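Local coordinates for prephenate dehydrogenase (Corynebacterium glutamicum ATCC 13032, PDB 3KTD), which probably catalyses the NAD(P)+-dependent oxidative decarboxylation of prephenate on the route to tyrosine, at residues F151-L154 / D159-S162; A106-V111 / H118-S123; S166-V171 / P322-Q327; A80-L85 / K112-Q117; A145-T150 / Q173-V178. All coordinates share one frame; numbering follows the deposited sequence.

Interaction 1. Residues F151-L154 / D159-S162; sequences FDQL and DINS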
# COMPACT_ATOMS: atom_id res chain seq x y z
N PHE A 151 -1.89 -26.99 14.03
CA PHE A 151 -1.61 -28.09 14.95
C PHE A 151 -2.54 -28.08 16.17
O PHE A 151 -2.14 -28.47 17.26
CB PHE A 151 -0.13 -28.04 15.40
CG PHE A 151 0.25 -26.79 16.16
CD1 PHE A 151 0.64 -25.64 15.49
CD2 PHE A 151 0.24 -26.77 17.55
CE1 PHE A 151 0.99 -24.49 16.19
CE2 PHE A 151 0.59 -25.63 18.26
CZ PHE A 151 0.96 -24.49 17.58
N ASP A 152 -3.78 -27.66 16.00
CA ASP A 152 -4.70 -27.54 17.14
C ASP A 152 -4.97 -28.88 17.82
O ASP A 152 -5.11 -28.93 19.05
CB ASP A 152 -6.04 -26.92 16.72
CG ASP A 152 -5.89 -25.56 16.07
OD1 ASP A 152 -5.47 -25.51 14.89
OD2 ASP A 152 -6.21 -24.55 16.73
N GLN A 153 -5.03 -29.95 17.03
CA GLN A 153 -5.32 -31.29 17.54
C GLN A 153 -4.38 -31.72 18.68
O GLN A 153 -4.77 -32.52 19.52
CB GLN A 153 -5.28 -32.34 16.42
CG GLN A 153 -6.48 -32.33 15.45
CD GLN A 153 -6.31 -31.35 14.30
OE1 GLN A 153 -5.67 -30.31 14.43
NE2 GLN A 153 -6.89 -31.69 13.15
N LEU A 154 -3.16 -31.20 18.69
CA LEU A 154 -2.20 -31.51 19.74
C LEU A 154 -2.50 -30.83 21.07
O LEU A 154 -2.01 -31.31 22.08
CB LEU A 154 -0.78 -31.13 19.32
CG LEU A 154 -0.22 -31.88 18.10
CD1 LEU A 154 1.14 -31.31 17.74
CD2 LEU A 154 -0.15 -33.39 18.35
N ASP A 159 -8.56 -36.09 20.49
CA ASP A 159 -7.81 -37.23 20.99
C ASP A 159 -7.12 -37.94 19.83
O ASP A 159 -7.59 -38.96 19.34
CB ASP A 159 -8.78 -38.17 21.73
CG ASP A 159 -8.09 -39.09 22.74
OD1 ASP A 159 -6.86 -38.95 22.95
OD2 ASP A 159 -8.79 -39.94 23.32
N ILE A 160 -5.99 -37.39 19.38
CA ILE A 160 -5.31 -37.92 18.19
C ILE A 160 -4.19 -38.90 18.52
O ILE A 160 -3.70 -38.94 19.64
CB ILE A 160 -4.79 -36.78 17.25
CG1 ILE A 160 -3.70 -35.92 17.91
CG2 ILE A 160 -5.94 -35.90 16.81
CD1 ILE A 160 -2.34 -36.60 17.97
N ASN A 161 -3.79 -39.68 17.52
CA ASN A 161 -2.71 -40.65 17.65
C ASN A 161 -1.65 -40.44 16.54
O ASN A 161 -1.69 -39.43 15.84
CB ASN A 161 -3.27 -42.08 17.64
CG ASN A 161 -3.88 -42.46 16.30
OD1 ASN A 161 -3.87 -41.68 15.35
ND2 ASN A 161 -4.41 -43.68 16.23
N SER A 162 -0.74 -41.40 16.38
CA SER A 162 0.39 -41.25 15.46
C SER A 162 0.02 -41.02 13.99
O SER A 162 0.77 -40.36 13.26
CB SER A 162 1.32 -42.47 15.56
OG SER A 162 0.77 -43.59 14.88
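The flat amide of Gln153 turns from Ile160 and lies by the Tyr108 hydroxyl, while its aliphatic base, CB and CG, meets Ile160. The site lies in the loop that leads from strand 146-149 into helix 162-177, a beta-alpha connection of the Rossmann-type domain. Ile160 is the side chain most covered. Its CG1 sits between the backbone N and the carbonyl carbon (chi1 65°). This turns CG2 toward Gln153 and leaves CD1 for Leu154. CG2 rests 3.6 Å from Gln153 CB, and the two side chains cross at about a right angle. The Gln153 chain then bends at chi2 (86°) and carries the amide off to Gln117, where NE2 is hydrogen-bonded to the backbone O. The polar end is thus held by the neighbouring loop while CB and CG stay with Ile160.

Within 151-154 a backbone bond from Leu154 N to Phe151 O, 3.2 Å, closes the turn that holds Gln153 and Leu154. On the other segment, Asn161 is the N-cap of helix 162-177. Trp164 also touches Gln153. Leu154 adds a purely apolar contact, with its CD2 branch 3.9 Å from Ile160 CD1.

Interaction 2. Residues A106-V111 / H118-S123; sequences AVYDAV and HRYVGS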
# COMPACT_ATOMS: atom_id res chain seq x y z
N ALA A 106 -13.14 -21.04 10.77
CA ALA A 106 -14.36 -21.44 10.08
C ALA A 106 -14.24 -22.84 9.47
O ALA A 106 -15.21 -23.61 9.47
CB ALA A 106 -14.73 -20.41 9.02
N VAL A 107 -13.05 -23.17 8.98
CA VAL A 107 -12.80 -24.47 8.35
C VAL A 107 -12.70 -25.56 9.40
O VAL A 107 -13.36 -26.60 9.29
CB VAL A 107 -11.51 -24.46 7.50
CG1 VAL A 107 -11.22 -25.83 6.95
CG2 VAL A 107 -11.66 -23.48 6.39
N TYR A 108 -11.89 -25.34 10.43
CA TYR A 108 -11.71 -26.33 11.48
C TYR A 108 -13.07 -26.71 12.09
O TYR A 108 -13.37 -27.89 12.27
CB TYR A 108 -10.72 -25.81 12.52
CG TYR A 108 -10.21 -26.82 13.53
CD1 TYR A 108 -9.91 -28.14 13.14
CD2 TYR A 108 -9.98 -26.46 14.85
CE1 TYR A 108 -9.43 -29.06 14.06
CE2 TYR A 108 -9.49 -27.37 15.78
CZ TYR A 108 -9.22 -28.68 15.38
OH TYR A 108 -8.74 -29.59 16.30
N ASP A 109 -13.89 -25.70 12.37
CA ASP A 109 -15.26 -25.91 12.85
C ASP A 109 -16.04 -26.82 11.91
O ASP A 109 -16.70 -27.77 12.35
CB ASP A 109 -16.01 -24.57 12.95
CG ASP A 109 -15.60 -23.75 14.15
OD1 ASP A 109 -14.91 -24.26 15.06
OD2 ASP A 109 -15.98 -22.57 14.20
N ALA A 110 -15.98 -26.53 10.62
CA ALA A 110 -16.70 -27.31 9.63
C ALA A 110 -16.20 -28.75 9.64
O ALA A 110 -16.99 -29.68 9.47
CB ALA A 110 -16.55 -26.70 8.24
N VAL A 111 -14.90 -28.92 9.85
CA VAL A 111 -14.30 -30.25 9.92
C VAL A 111 -14.71 -30.99 11.20
O VAL A 111 -14.98 -32.19 11.17
CB VAL A 111 -12.77 -30.17 9.83
CG1 VAL A 111 -12.14 -31.47 10.27
CG2 VAL A 111 -12.34 -29.79 8.40
N HIS A 118 -9.61 -36.01 12.99
CA HIS A 118 -8.54 -37.00 13.11
C HIS A 118 -7.74 -37.16 11.80
O HIS A 118 -6.71 -37.82 11.79
CB HIS A 118 -9.08 -38.35 13.62
CG HIS A 118 -9.53 -38.31 15.05
ND1 HIS A 118 -10.85 -38.11 15.41
CD2 HIS A 118 -8.85 -38.42 16.21
CE1 HIS A 118 -10.96 -38.11 16.73
NE2 HIS A 118 -9.75 -38.29 17.24
N ARG A 119 -8.20 -36.55 10.71
CA ARG A 119 -7.50 -36.65 9.41
C ARG A 119 -7.12 -35.31 8.76
O ARG A 119 -6.64 -35.28 7.63
CB ARG A 119 -8.38 -37.44 8.43
CG ARG A 119 -8.61 -38.88 8.82
CD ARG A 119 -7.36 -39.71 8.59
NE ARG A 119 -7.50 -41.07 9.11
CZ ARG A 119 -7.09 -41.48 10.31
NH1 ARG A 119 -6.46 -40.66 11.15
NH2 ARG A 119 -7.29 -42.74 10.67
N TYR A 120 -7.30 -34.21 9.48
CA TYR A 120 -7.16 -32.86 8.93
C TYR A 120 -5.97 -32.08 9.47
O TYR A 120 -5.70 -32.09 10.67
CB TYR A 120 -8.43 -32.06 9.25
CG TYR A 120 -8.37 -30.58 8.94
CD1 TYR A 120 -8.23 -30.12 7.63
CD2 TYR A 120 -8.52 -29.64 9.94
CE1 TYR A 120 -8.21 -28.77 7.34
CE2 TYR A 120 -8.50 -28.28 9.67
CZ TYR A 120 -8.35 -27.85 8.37
OH TYR A 120 -8.32 -26.51 8.11
N VAL A 121 -5.27 -31.40 8.57
CA VAL A 121 -4.26 -30.44 8.97
C VAL A 121 -4.49 -29.14 8.22
O VAL A 121 -4.32 -29.07 7.00
CB VAL A 121 -2.85 -30.94 8.74
CG1 VAL A 121 -1.85 -29.89 9.26
CG2 VAL A 121 -2.66 -32.31 9.43
N GLY A 122 -4.90 -28.11 8.94
CA GLY A 122 -5.13 -26.82 8.34
C GLY A 122 -3.85 -26.23 7.76
O GLY A 122 -2.76 -26.42 8.31
N SER A 123 -3.98 -25.56 6.64
CA SER A 123 -2.86 -24.81 6.14
C SER A 123 -3.31 -23.57 5.40
O SER A 123 -4.44 -23.48 4.93
CB SER A 123 -1.98 -25.68 5.27
OG SER A 123 -2.32 -25.52 3.91
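Tyr120 holds CG anti to its backbone N (chi1 171°), which sends the ring across to Val107, Tyr108 and Val111 on the helix. Val111 has CG1 anti to N (chi1 165°). That rotation leaves its other methyl, CG2, over the middle of the Tyr120 ring. The CH-pi contact is well centred: Val111 CG2 is 4.0 Å from the centroid of the Tyr120 ring and 8° off the normal. Val111 CG1 meets the base of the same side chain, 3.9 Å from Tyr120 CB. On the opposite face, Gly122 N stands 3.5 Å above the plane of the Tyr120 ring, toward the rim.

The two segments belong to the beta-alpha-beta unit made of strand 97-99, helix 105-113 and strand 120-125, and the Tyr120 ring lies between the helix and the sheet. At the ring edge, near its plane, Tyr108 CD1 comes to 3.7 Å from Tyr120 CE2. Val107 CG1 closes on the far end of the ring, 3.8 Å from Tyr120 CZ. The buried hydroxyl of Tyr120 is hydrogen-bonded to Asp99 OD1 on strand 97-99. The hydroxyl of Tyr108 is held separately, by Asp156 OD2.

Interaction 3. Residues S166-V171 / P322-Q327; sequences SIWKDV and PNWEKQ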
# COMPACT_ATOMS: atom_id res chain seq x y z
N SER A 166 1.56 -38.25 11.39
CA SER A 166 2.06 -38.61 10.07
C SER A 166 1.51 -37.73 8.94
O SER A 166 2.22 -37.41 7.99
CB SER A 166 1.75 -40.08 9.78
OG SER A 166 1.98 -40.41 8.43
N ILE A 167 0.23 -37.37 9.04
CA ILE A 167 -0.39 -36.47 8.06
C ILE A 167 0.21 -35.07 8.20
O ILE A 167 0.57 -34.42 7.21
CB ILE A 167 -1.91 -36.37 8.25
CG1 ILE A 167 -2.59 -37.70 7.91
CG2 ILE A 167 -2.49 -35.27 7.38
CD1 ILE A 167 -4.04 -37.77 8.37
N TRP A 168 0.34 -34.63 9.44
CA TRP A 168 0.91 -33.32 9.72
C TRP A 168 2.31 -33.19 9.12
O TRP A 168 2.61 -32.17 8.49
CB TRP A 168 0.97 -33.08 11.23
CG TRP A 168 1.53 -31.78 11.61
CD1 TRP A 168 0.86 -30.61 11.78
CD2 TRP A 168 2.90 -31.49 11.89
NE1 TRP A 168 1.72 -29.61 12.15
CE2 TRP A 168 2.99 -30.13 12.22
CE3 TRP A 168 4.07 -32.26 11.88
CZ2 TRP A 168 4.19 -29.51 12.54
CZ3 TRP A 168 5.28 -31.64 12.21
CH2 TRP A 168 5.32 -30.28 12.53
N LYS A 169 3.14 -34.21 9.29
CA LYS A 169 4.49 -34.21 8.74
C LYS A 169 4.47 -34.02 7.22
O LYS A 169 5.11 -33.10 6.71
CB LYS A 169 5.26 -35.47 9.12
CG LYS A 169 5.72 -35.44 10.58
CD LYS A 169 6.71 -36.56 10.95
CE LYS A 169 6.03 -37.88 11.32
NZ LYS A 169 7.00 -38.74 12.04
N ASP A 170 3.72 -34.86 6.51
CA ASP A 170 3.64 -34.73 5.06
C ASP A 170 3.20 -33.32 4.59
O ASP A 170 3.71 -32.81 3.60
CB ASP A 170 2.71 -35.80 4.46
CG ASP A 170 3.38 -37.18 4.35
OD1 ASP A 170 4.63 -37.28 4.35
OD2 ASP A 170 2.64 -38.17 4.22
N VAL A 171 2.28 -32.68 5.32
CA VAL A 171 1.83 -31.35 4.95
C VAL A 171 2.99 -30.36 5.06
O VAL A 171 3.17 -29.49 4.21
CB VAL A 171 0.65 -30.87 5.83
CG1 VAL A 171 0.44 -29.36 5.68
CG2 VAL A 171 -0.62 -31.63 5.48
N PRO A 322 10.43 -36.33 23.16
CA PRO A 322 9.60 -35.75 24.20
C PRO A 322 9.45 -34.23 24.11
O PRO A 322 10.40 -33.53 23.75
CB PRO A 322 10.35 -36.13 25.48
CG PRO A 322 10.91 -37.47 25.17
CD PRO A 322 11.22 -37.46 23.69
N ASN A 323 8.24 -33.76 24.39
CA ASN A 323 7.95 -32.33 24.50
C ASN A 323 8.22 -31.51 23.23
O ASN A 323 8.35 -30.28 23.31
CB ASN A 323 8.71 -31.73 25.69
CG ASN A 323 8.65 -32.61 26.94
OD1 ASN A 323 7.83 -33.53 27.04
ND2 ASN A 323 9.52 -32.33 27.90
N TRP A 324 8.29 -32.17 22.08
CA TRP A 324 8.52 -31.45 20.82
C TRP A 324 7.34 -30.53 20.52
O TRP A 324 7.52 -29.44 20.00
CB TRP A 324 8.79 -32.41 19.66
CG TRP A 324 7.58 -33.19 19.18
CD1 TRP A 324 7.12 -34.38 19.67
CD2 TRP A 324 6.70 -32.84 18.10
NE1 TRP A 324 6.01 -34.79 18.97
CE2 TRP A 324 5.73 -33.86 18.00
CE3 TRP A 324 6.64 -31.76 17.21
CZ2 TRP A 324 4.71 -33.83 17.06
CZ3 TRP A 324 5.62 -31.73 16.26
CH2 TRP A 324 4.67 -32.76 16.20
N GLU A 325 6.13 -30.98 20.89
CA GLU A 325 4.91 -30.21 20.68
C GLU A 325 5.03 -28.81 21.22
O GLU A 325 4.59 -27.87 20.57
CB GLU A 325 3.70 -30.86 21.36
CG GLU A 325 3.22 -32.18 20.75
CD GLU A 325 3.95 -33.41 21.27
OE1 GLU A 325 4.70 -33.31 22.29
OE2 GLU A 325 3.74 -34.49 20.66
N LYS A 326 5.62 -28.64 22.40
CA LYS A 326 5.73 -27.31 23.01
C LYS A 326 6.53 -26.35 22.12
O LYS A 326 6.33 -25.14 22.18
CB LYS A 326 6.30 -27.38 24.43
CG LYS A 326 5.29 -27.85 25.49
N GLN A 327 7.42 -26.90 21.29
CA GLN A 327 8.18 -26.07 20.34
C GLN A 327 7.28 -25.45 19.27
O GLN A 327 7.61 -24.41 18.70
CB GLN A 327 9.34 -26.86 19.71
CG GLN A 327 10.48 -27.16 20.67
CD GLN A 327 11.11 -25.88 21.23
OE1 GLN A 327 11.43 -24.95 20.49
NE2 GLN A 327 11.27 -25.82 22.55
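Trp168 and Trp324 make the whole contact, and each gives up nearly the same surface. Their side chains come from opposite directions and meet through their six-membered rings, at CZ3 and CH2 of each. The backbones stay far apart, with the CA atoms of Trp168 and Glu325 12.1 Å from each other at the nearest point. The two indoles span the distance between the helices.

The closest atoms are Trp168 CH2 and Trp324 CZ3, at 4.0 Å. Trp324 CH2 lies over one face of Trp168, 4.2 Å above the plane and offset toward the rim. The ring planes are 54° apart and the centroids of the six-membered rings are 5.5 Å apart. The pair is therefore oblique, neither a parallel stack nor a T-shaped one.

Trp168 has CG anti to the backbone N (chi1 -180°), which extends the indole out from its helix. In Trp324, CG instead stands between the backbone N and the carbonyl carbon (chi1 71°). One face of Trp324 also carries the carboxylate carbon of its neighbour, Glu325 CD.

Trp168 sits on helix 162-177, which packs on the main sheet through Val121 and Val149; the ring of Trp164, on the same helix, also meets that of Trp168. Trp324 belongs to helix 324-334, which links the parallel strands 314-317 and 337-340. Leu317 of the first of these strands also touches Trp168, and the C-terminal beta-alpha-beta unit flanks helix 162-177.

Interaction 4. Residues A80-L85 / K112-Q117; sequences AIDSLL and KARNMQ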
# COMPACT_ATOMS: atom_id res chain seq x y z
N ALA A 80 -16.54 -23.08 -1.30
CA ALA A 80 -16.53 -24.41 -1.89
C ALA A 80 -16.12 -25.50 -0.91
O ALA A 80 -16.36 -26.66 -1.18
CB ALA A 80 -15.61 -24.42 -3.09
N ILE A 81 -15.53 -25.12 0.22
CA ILE A 81 -15.01 -26.07 1.21
C ILE A 81 -15.99 -27.17 1.67
O ILE A 81 -15.67 -28.35 1.56
CB ILE A 81 -14.44 -25.33 2.46
CG1 ILE A 81 -13.04 -24.81 2.16
CG2 ILE A 81 -14.34 -26.25 3.65
CD1 ILE A 81 -12.00 -25.92 2.03
N ASP A 82 -17.15 -26.78 2.19
CA ASP A 82 -18.12 -27.76 2.71
C ASP A 82 -18.46 -28.87 1.72
O ASP A 82 -18.51 -30.04 2.10
CB ASP A 82 -19.43 -27.09 3.13
CG ASP A 82 -19.28 -26.25 4.38
OD1 ASP A 82 -18.17 -26.13 4.93
OD2 ASP A 82 -20.32 -25.71 4.81
N SER A 83 -18.69 -28.53 0.46
CA SER A 83 -19.06 -29.55 -0.49
C SER A 83 -17.88 -30.49 -0.75
O SER A 83 -18.07 -31.67 -0.98
CB SER A 83 -19.59 -28.95 -1.79
OG SER A 83 -18.55 -28.45 -2.60
N LEU A 84 -16.66 -29.96 -0.72
CA LEU A 84 -15.47 -30.79 -0.90
C LEU A 84 -15.18 -31.63 0.36
O LEU A 84 -14.66 -32.73 0.26
CB LEU A 84 -14.25 -29.94 -1.30
CG LEU A 84 -13.97 -29.74 -2.79
CD1 LEU A 84 -13.34 -30.99 -3.39
CD2 LEU A 84 -15.20 -29.33 -3.58
N LEU A 85 -15.52 -31.10 1.53
CA LEU A 85 -15.37 -31.87 2.76
C LEU A 85 -16.34 -33.05 2.70
O LEU A 85 -15.95 -34.18 2.91
CB LEU A 85 -15.67 -31.02 3.99
CG LEU A 85 -14.56 -30.10 4.48
CD1 LEU A 85 -15.09 -29.16 5.55
CD2 LEU A 85 -13.38 -30.91 5.00
N LYS A 112 -14.76 -30.28 12.32
CA LYS A 112 -15.15 -30.89 13.58
C LYS A 112 -16.62 -31.29 13.56
O LYS A 112 -16.97 -32.36 14.08
CB LYS A 112 -14.86 -29.97 14.78
CG LYS A 112 -13.38 -29.97 15.19
CD LYS A 112 -13.09 -29.10 16.44
CE LYS A 112 -13.22 -27.60 16.16
NZ LYS A 112 -12.58 -26.78 17.21
N ALA A 113 -17.46 -30.47 12.94
CA ALA A 113 -18.90 -30.78 12.83
C ALA A 113 -19.14 -32.11 12.08
O ALA A 113 -20.15 -32.77 12.29
CB ALA A 113 -19.65 -29.63 12.18
N ARG A 114 -18.19 -32.48 11.22
CA ARG A 114 -18.27 -33.70 10.43
C ARG A 114 -17.36 -34.81 10.99
O ARG A 114 -17.20 -35.87 10.37
CB ARG A 114 -17.91 -33.38 8.96
CG ARG A 114 -18.97 -32.54 8.27
CD ARG A 114 -18.52 -31.85 6.97
NE ARG A 114 -19.58 -30.95 6.47
CZ ARG A 114 -19.84 -29.73 6.96
NH1 ARG A 114 -19.12 -29.23 7.96
NH2 ARG A 114 -20.84 -29.01 6.45
N ASN A 115 -16.78 -34.57 12.16
CA ASN A 115 -15.88 -35.54 12.83
C ASN A 115 -14.70 -36.00 11.98
O ASN A 115 -14.31 -37.17 12.01
CB ASN A 115 -16.69 -36.73 13.36
CG ASN A 115 -17.59 -36.33 14.49
OD1 ASN A 115 -17.12 -35.89 15.55
ND2 ASN A 115 -18.89 -36.45 14.29
N MSE A 116 -14.12 -35.06 11.24
CA MSE A 116 -13.00 -35.33 10.35
C MSE A 116 -11.68 -34.81 10.91
O MSE A 116 -10.65 -34.88 10.25
CB MSE A 116 -13.27 -34.70 8.98
CG MSE A 116 -14.49 -35.29 8.26
SE MSE A 116 -15.06 -34.30 6.66
CE MSE A 116 -13.62 -34.77 5.45
N GLN A 117 -11.71 -34.32 12.16
CA GLN A 117 -10.52 -33.74 12.78
C GLN A 117 -9.35 -34.72 12.96
O GLN A 117 -8.21 -34.29 13.05
CB GLN A 117 -10.83 -33.01 14.10
CG GLN A 117 -11.48 -33.83 15.19
CD GLN A 117 -12.99 -33.84 15.10
OE1 GLN A 117 -13.54 -33.81 14.00
NE2 GLN A 117 -13.66 -33.89 16.24
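The guanidinium of Arg114 has several partners, with Asp82 the one across this contact. NE forms a salt bridge with Asp86 OD1, and NH1 is hydrogen-bonded to the backbone O of Ala110. NH2 is the nitrogen nearest Asp82, but the link is long: Asp82 OD2 lies 3.7 Å from Arg114 NH2. The Asp82 carboxylate sits well out of the guanidinium plane, with OD1 over one face and the two planes 35° apart. The pull is therefore between charges, with no N-H aimed at the oxygen. The Arg114 chain runs extended from CG to NE (chi3 -174°), which lets it reach helix 78-91.

Met116, present as selenomethionine, packs on Leu85. Its chain bends at chi3 (72°) and brings CE within 3.9 Å of Leu85 CD2. Helix 105-113 ends in a Schellman motif, with Asn115 as the C-prime residue at positive phi. Here Asn115 N bonds to Lys112 O at 2.9 Å, and Met116 N returns to Val111 O.

The contact joins helix 78-91 to the C-terminal end of helix 105-113 and the loop after it, in the Rossmann-type domain. Val88 and His89 of helix 78-91 also touch Met116, and Phe97 of strand 97-99 touches both Leu85 and Met116.

Interaction 5. Residues A145-T150 / Q173-V178; sequences AVWVVT and QMALAV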
# COMPACT_ATOMS: atom_id res chain seq x y z
N ALA A 145 7.90 -17.79 0.57
CA ALA A 145 6.59 -17.33 1.03
C ALA A 145 6.26 -18.08 2.30
O ALA A 145 6.72 -19.20 2.48
CB ALA A 145 5.53 -17.59 -0.01
N VAL A 146 5.48 -17.46 3.18
CA VAL A 146 5.07 -18.13 4.40
C VAL A 146 3.92 -19.08 4.09
O VAL A 146 3.02 -18.75 3.33
CB VAL A 146 4.58 -17.15 5.48
CG1 VAL A 146 4.08 -17.94 6.72
CG2 VAL A 146 5.66 -16.15 5.86
N TRP A 147 3.97 -20.27 4.68
CA TRP A 147 2.90 -21.25 4.56
C TRP A 147 2.56 -21.67 5.98
O TRP A 147 3.33 -22.39 6.62
CB TRP A 147 3.37 -22.45 3.72
CG TRP A 147 2.29 -23.42 3.30
CD1 TRP A 147 1.39 -24.05 4.10
CD2 TRP A 147 2.06 -23.93 1.97
NE1 TRP A 147 0.59 -24.88 3.36
CE2 TRP A 147 0.98 -24.84 2.05
CE3 TRP A 147 2.64 -23.70 0.72
CZ2 TRP A 147 0.47 -25.50 0.93
CZ3 TRP A 147 2.14 -24.37 -0.40
CH2 TRP A 147 1.06 -25.26 -0.28
N VAL A 148 1.44 -21.20 6.50
CA VAL A 148 1.02 -21.60 7.84
C VAL A 148 0.52 -23.05 7.83
O VAL A 148 -0.21 -23.45 6.92
CB VAL A 148 -0.08 -20.69 8.40
CG1 VAL A 148 -0.57 -21.20 9.77
CG2 VAL A 148 0.42 -19.25 8.50
N VAL A 149 0.94 -23.83 8.82
CA VAL A 149 0.43 -25.18 9.03
C VAL A 149 -0.07 -25.26 10.47
O VAL A 149 0.67 -24.96 11.40
CB VAL A 149 1.50 -26.25 8.79
CG1 VAL A 149 0.98 -27.61 9.23
CG2 VAL A 149 1.89 -26.26 7.33
N THR A 150 -1.32 -25.68 10.65
CA THR A 150 -1.92 -25.74 11.97
C THR A 150 -1.56 -27.01 12.74
O THR A 150 -0.99 -27.95 12.19
CB THR A 150 -3.43 -25.62 11.88
OG1 THR A 150 -3.94 -26.70 11.08
CG2 THR A 150 -3.82 -24.28 11.27
N GLN A 173 6.25 -31.22 5.04
CA GLN A 173 7.22 -31.62 4.03
C GLN A 173 6.83 -31.11 2.66
O GLN A 173 7.69 -30.72 1.88
CB GLN A 173 7.37 -33.15 3.99
CG GLN A 173 8.16 -33.69 5.16
CD GLN A 173 9.52 -33.07 5.24
OE1 GLN A 173 9.83 -32.33 6.18
NE2 GLN A 173 10.34 -33.31 4.23
N MSE A 174 5.53 -31.11 2.39
CA MSE A 174 4.98 -30.59 1.13
C MSE A 174 5.26 -29.08 1.01
O MSE A 174 5.86 -28.64 0.01
CB MSE A 174 3.47 -30.86 1.06
CG MSE A 174 2.85 -30.60 -0.30
SE MSE A 174 0.90 -30.59 -0.31
CE MSE A 174 0.58 -29.03 0.81
N ALA A 175 4.85 -28.31 2.01
CA ALA A 175 5.08 -26.87 2.01
C ALA A 175 6.56 -26.54 1.88
O ALA A 175 6.94 -25.57 1.19
CB ALA A 175 4.52 -26.24 3.28
N LEU A 176 7.42 -27.33 2.53
CA LEU A 176 8.86 -27.11 2.44
C LEU A 176 9.40 -27.54 1.07
O LEU A 176 10.31 -26.90 0.53
CB LEU A 176 9.60 -27.84 3.57
CG LEU A 176 9.37 -27.40 5.02
CD1 LEU A 176 10.03 -28.42 5.96
CD2 LEU A 176 9.88 -25.99 5.31
N ALA A 177 8.83 -28.60 0.49
CA ALA A 177 9.23 -29.09 -0.84
C ALA A 177 9.10 -28.04 -1.96
O ALA A 177 9.79 -28.14 -2.98
CB ALA A 177 8.43 -30.34 -1.20
N VAL A 178 8.22 -27.04 -1.77
CA VAL A 178 8.02 -25.96 -2.76
C VAL A 178 8.58 -24.59 -2.28
O VAL A 178 8.03 -23.51 -2.58
CB VAL A 178 6.51 -25.84 -3.15
CG1 VAL A 178 6.00 -27.16 -3.69
CG2 VAL A 178 5.65 -25.38 -1.97
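Strand 146-149 passes the last turn of helix 162-177 with Trp147 and Ala175 nearest, their CA atoms 6.5 Å apart. The two belong to a beta-alpha-beta crossover: strand 146-149, helix 162-177 and then strand 181-184, which lies parallel to the first strand at one end of the Rossmann-type sheet.

Trp147 is the centre of the contact. Its CG is anti to the backbone N (chi1 -169°), which lays the indole against the helix with one face toward it. Ala175 CB presses on that face. It is 3.7 Å from the centroid of the five-membered ring of Trp147 and 16° off the normal, a good CH-pi geometry. The small alanine probably allows the close approach of helix and strand here. The same methyl is 3.6 Å from Trp147 CG.

Two more side chains meet the benzene part of the indole, both obliquely. Met174, a selenomethionine in this crystal, bends at chi3 and brings CE to 3.5 Å from Trp147 CZ2. Val178, just past the helix, sets CG2 4.0 Å from Trp147 CZ3. The three contacts are spread along the ring system, so they probably limit its rotation.

Along the strand the side chains alternate. Val149 points toward the helix and packs on Val171 and Trp168, while Val146 and Val148 lie on the other side, where they pack on Ser221 and Leu222 of the second subunit. Leu23 of helix 18-29 also touches the indole. Its one polar atom, Trp147 NE1, makes a weak hydrogen bond to Ser123 OG on strand 120-125.

Along the chain, helix 78-91 comes first, then helix 105-113, strand 120-125, strand 146-149 and helix 162-177, with helix 324-334 near the end. Interactions 2 and 4 share helix 105-113, and their centres are about 7 Å apart. Interactions 3 and 5 share helix 162-177, with centres about 14 Å apart. Interactions 2 and 5 reach neighbouring strands of one sheet, from opposite sides. Interaction 1 precedes helix 162-177; its centre is about 9 Å from that of interaction 3 and 12 Å from that of interaction 2. It touches both, as well as interaction 4. Interactions 2, 4 and 5 fix helices on the two sides of the presumed nucleotide-binding sheet, and interaction 3 attaches the C-terminal unit to one of them.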